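Local coordinates for putative protein (Aquifex aeolicus, PDB 1T6T) that is of unknown function but, as a Toprim-domain protein related to RNase M5, may carry out metal-dependent phosphoryl transfer or cleavage on nucleic acid, at the interface of chains A and B. Coordinates in Å, arbitrary orientation; residue numbers count along the deposited sequence, not the author numbering. Chains: chain A/B, putative protein.

Contact 1: the interface of chains A and B. Residues chain A 47-49; chain B 49, 51.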
loop_
_atom_site.group_PDB
_atom_site.type_symbol
_atom_site.label_atom_id
_atom_site.label_comp_id
_atom_site.label_asym_id
_atom_site.label_seq_id
_atom_site.Cartn_x
_atom_site.Cartn_y
_atom_site.Cartn_z
ATOM N N SER A 47 5.477 2.282 -0.681
ATOM C CA SER A 47 5.175 1.058 -1.407
ATOM C C SER A 47 6.443 0.467 -2.011
ATOM O O SER A 47 7.197 1.163 -2.687
ATOM C CB SER A 47 4.145 1.328 -2.508
ATOM O OG SER A 47 3.748 0.117 -3.126
ATOM N N GLY A 48 6.678 -0.816 -1.751
ATOM C CA GLY A 48 7.861 -1.473 -2.279
ATOM C C GLY A 48 9.028 -1.479 -1.306
ATOM O O GLY A 48 10.120 -1.961 -1.627
ATOM N N LYS A 49 8.801 -0.939 -0.112
ATOM C CA LYS A 49 9.838 -0.887 0.913
ATOM C C LYS A 49 9.350 -1.485 2.222
ATOM O O LYS A 49 8.155 -1.473 2.522
ATOM C CB LYS A 49 10.263 0.566 1.179
ATOM C CG LYS A 49 10.826 1.298 -0.030
ATOM C CD LYS A 49 11.294 2.699 0.351
ATOM C CE LYS A 49 11.914 3.426 -0.831
ATOM N NZ LYS A 49 10.928 3.671 -1.913
ATOM N N LYS B 49 6.595 -4.961 2.838
ATOM C CA LYS B 49 7.542 -5.837 2.155
ATOM C C LYS B 49 8.018 -5.233 0.834
ATOM O O LYS B 49 7.306 -4.449 0.207
ATOM C CB LYS B 49 6.902 -7.202 1.857
ATOM C CG LYS B 49 6.372 -7.954 3.076
ATOM C CD LYS B 49 5.869 -9.343 2.675
ATOM C CE LYS B 49 5.414 -10.162 3.880
ATOM N NZ LYS B 49 4.240 -9.569 4.578
ATOM N N TYR B 51 8.870 -5.668 -3.081
ATOM C CA TYR B 51 8.236 -6.562 -4.038
ATOM C C TYR B 51 9.096 -7.815 -4.168
ATOM O O TYR B 51 8.577 -8.927 -4.267
ATOM C CB TYR B 51 8.080 -5.883 -5.404
ATOM C CG TYR B 51 7.373 -4.544 -5.350
ATOM C CD1 TYR B 51 6.238 -4.364 -4.566
ATOM C CD2 TYR B 51 7.843 -3.458 -6.089
ATOM C CE1 TYR B 51 5.584 -3.135 -4.516
ATOM C CE2 TYR B 51 7.198 -2.227 -6.048
ATOM C CZ TYR B 51 6.070 -2.071 -5.258
ATOM O OH TYR B 51 5.432 -0.852 -5.206
HETATM O O HOH W 1 10.142 -3.181 -3.936
HETATM O O HOH W 2 5.171 -2.758 -0.165
#
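The loop that precedes helix 51-58 in chain A brings A:Gly48 against the B:Tyr51 ring with its backbone at phi 95° and psi 2°, a conformation with positive phi that glycine adopts easily and residues with a side chain seldom do. Its CA lies over one face of the ring, 3.7 Å from the centroid of the B:Tyr51 ring, and is displaced toward the rim, so that the contact falls on the phenol end. The distance from A:Gly48 CA to B:Tyr51 CZ, the ring carbon bearing the hydroxyl, is 3.5 Å. Glycine suits this place twice over: it permits the turn, and its bare CA lets the aromatic face come close as a CH-pi contact.

The rim of the same ring is tied to the preceding residue. The phenol OH of B:Tyr51 forms a hydrogen bond of 2.8 Å with A:Ser47 OG; since either hydroxyl can give or accept, the direction is not settled. The serine places its OG anti to its own backbone N (chi1 -174°), which extends the short side chain toward the phenol. A tyrosine thus does two jobs, offering a flat face to the glycine and a polar end to the serine.

Two waters extend the contact through the backbones. Water 1 lies 2.9 Å from the amide N of B:Tyr51, at the start of its helix, and also bonds to the carbonyl O of A:Gly48. On the other side of the glycine, water 2 joins A:Gly48 N to the carbonyl O of B:Lys49, at 2.7 Å from that oxygen. The lysine takes part here through its main chain.

Together, face, hydroxyl and waters fit the two loops to each other and help hold the copies as the two-fold dimer of the deposited assembly, which may be the biological one.

Contact 2: the interface of chains A and B. Residues chain A 27, 51, 74; chain B 27, 47, 74.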
loop_
_atom_site.group_PDB
_atom_site.type_symbol
_atom_site.label_atom_id
_atom_site.label_comp_id
_atom_site.label_asym_id
_atom_site.label_seq_id
_atom_site.Cartn_x
_atom_site.Cartn_y
_atom_site.Cartn_z
ATOM N N GLU A 27 2.662 7.275 0.332
ATOM C CA GLU A 27 2.407 5.867 0.066
ATOM C C GLU A 27 2.922 5.390 -1.285
ATOM O O GLU A 27 3.639 4.392 -1.364
ATOM C CB GLU A 27 0.903 5.598 0.161
ATOM C CG GLU A 27 0.500 4.129 0.238
ATOM C CD GLU A 27 0.705 3.368 -1.060
ATOM O OE1 GLU A 27 0.305 3.879 -2.128
ATOM O OE2 GLU A 27 1.256 2.248 -1.009
ATOM N N TYR A 51 9.025 -1.310 6.194
ATOM C CA TYR A 51 8.921 -0.136 7.050
ATOM C C TYR A 51 10.307 0.208 7.594
ATOM O O TYR A 51 10.669 1.380 7.703
ATOM C CB TYR A 51 7.947 -0.391 8.207
ATOM C CG TYR A 51 6.568 -0.841 7.774
ATOM C CD1 TYR A 51 5.923 -0.243 6.694
ATOM C CD2 TYR A 51 5.904 -1.858 8.456
ATOM C CE1 TYR A 51 4.649 -0.650 6.300
ATOM C CE2 TYR A 51 4.633 -2.271 8.075
ATOM C CZ TYR A 51 4.011 -1.665 6.996
ATOM O OH TYR A 51 2.758 -2.084 6.607
ATOM N N HIS A 74 -7.037 3.115 4.150
ATOM C CA HIS A 74 -5.735 2.535 3.851
ATOM C C HIS A 74 -4.637 3.491 4.326
ATOM O O HIS A 74 -3.681 3.079 4.985
ATOM C CB HIS A 74 -5.608 2.295 2.342
ATOM C CG HIS A 74 -4.257 1.812 1.915
ATOM N ND1 HIS A 74 -3.780 0.556 2.224
ATOM C CD2 HIS A 74 -3.273 2.423 1.213
ATOM C CE1 HIS A 74 -2.562 0.415 1.733
ATOM N NE2 HIS A 74 -2.230 1.534 1.115
ATOM N N GLU B 27 -2.884 -6.750 -0.425
ATOM C CA GLU B 27 -2.148 -5.560 -0.049
ATOM C C GLU B 27 -1.921 -5.420 1.447
ATOM O O GLU B 27 -0.794 -5.220 1.890
ATOM C CB GLU B 27 -2.892 -4.323 -0.554
ATOM C CG GLU B 27 -1.993 -3.214 -1.065
ATOM C CD GLU B 27 -0.977 -2.761 -0.045
ATOM O OE1 GLU B 27 -1.383 -2.212 1.004
ATOM O OE2 GLU B 27 0.230 -2.959 -0.296
ATOM N N SER B 47 2.063 -4.934 1.989
ATOM C CA SER B 47 2.500 -3.765 2.747
ATOM C C SER B 47 3.569 -4.146 3.763
ATOM O O SER B 47 3.416 -5.114 4.508
ATOM C CB SER B 47 1.317 -3.109 3.462
ATOM O OG SER B 47 1.737 -1.923 4.124
ATOM N N HIS B 74 -5.616 2.328 -6.735
ATOM C CA HIS B 74 -4.454 1.924 -5.957
ATOM C C HIS B 74 -4.187 0.425 -6.115
ATOM O O HIS B 74 -3.048 0.005 -6.311
ATOM C CB HIS B 74 -4.683 2.285 -4.485
ATOM C CG HIS B 74 -3.549 1.919 -3.579
ATOM N ND1 HIS B 74 -3.433 0.678 -2.994
ATOM C CD2 HIS B 74 -2.483 2.638 -3.154
ATOM C CE1 HIS B 74 -2.345 0.647 -2.243
ATOM N NE2 HIS B 74 -1.750 1.823 -2.324
HETATM O O HOH W 3 1.322 -0.232 0.277
#
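The contact belongs to the Toprim signature region: the conserved glutamate A:Glu27, just after strand 23-26, meets B:His74, which lies just beyond the DXD motif near the start of helix 73-88. A:Glu27 reaches B:His74 from the opposite direction. Its OE1 and the imidazole NE2 of B:His74 are 2.9 Å apart, a hydrogen bond presumably given by the imidazole nitrogen, since a carboxylate normally accepts. The carboxylate carbon lies in the plane of the ring, at its edge, while the carboxylate itself is turned 65° from that plane. Glutamate fits because its chain, bent at chi2 (-71°), carries the carboxylate across to the other subunit, and histidine because it can offer a ring nitrogen and a flat surface for packing.

The second oxygen has another task. Water 3 stands between the two glutamates, 2.8 Å from A:Glu27 OE2 and 3.0 Å from B:Glu27 OE2, joining these oxygens across the axis. With an alanine in place of A:Glu27, B:His74 NE2 would probably lose its acceptor and water 3 one of its two glutamate partners, leaving the imidazole freer to turn.

The two histidines also touch each other. The rings of A:His74 and B:His74 meet edge to face, with planes 55° apart, so each probably restricts the other's turning. The twin arrangement is not exact: A:His74 and B:Glu27 cross at about a right angle, with ring and carboxylate nearly perpendicular, and A:His74 NE2 is not placed to repeat the bond to glutamate. Such a difference may reflect how the ring was fitted, or real asymmetry at the axis.

Farther along, a tyrosine and a serine suit each other as hydroxyl partners, the long side chain carrying its OH across to the short one. A:Tyr51 OH is hydrogen-bonded to B:Ser47 OG at 2.7 Å.

The C-alpha centres of contact 1 and contact 2 are about 8 Å apart, so they form neighbouring parts of one two-fold interface. The tyrosine at the start of helix 51-58 and the serine in the loop before it serve both: contact 1 has the pair in one direction across the axis, contact 2 its twin with the chains exchanged. Contact 1 sets a tyrosine ring and hydroxyl against the opposite loop, with waters bridging the backbones, whereas contact 2 adds the glutamate and histidine of the Toprim signature region. Their closeness suggests that dimer packing could influence the presumed active sites, although the structure alone does not show this.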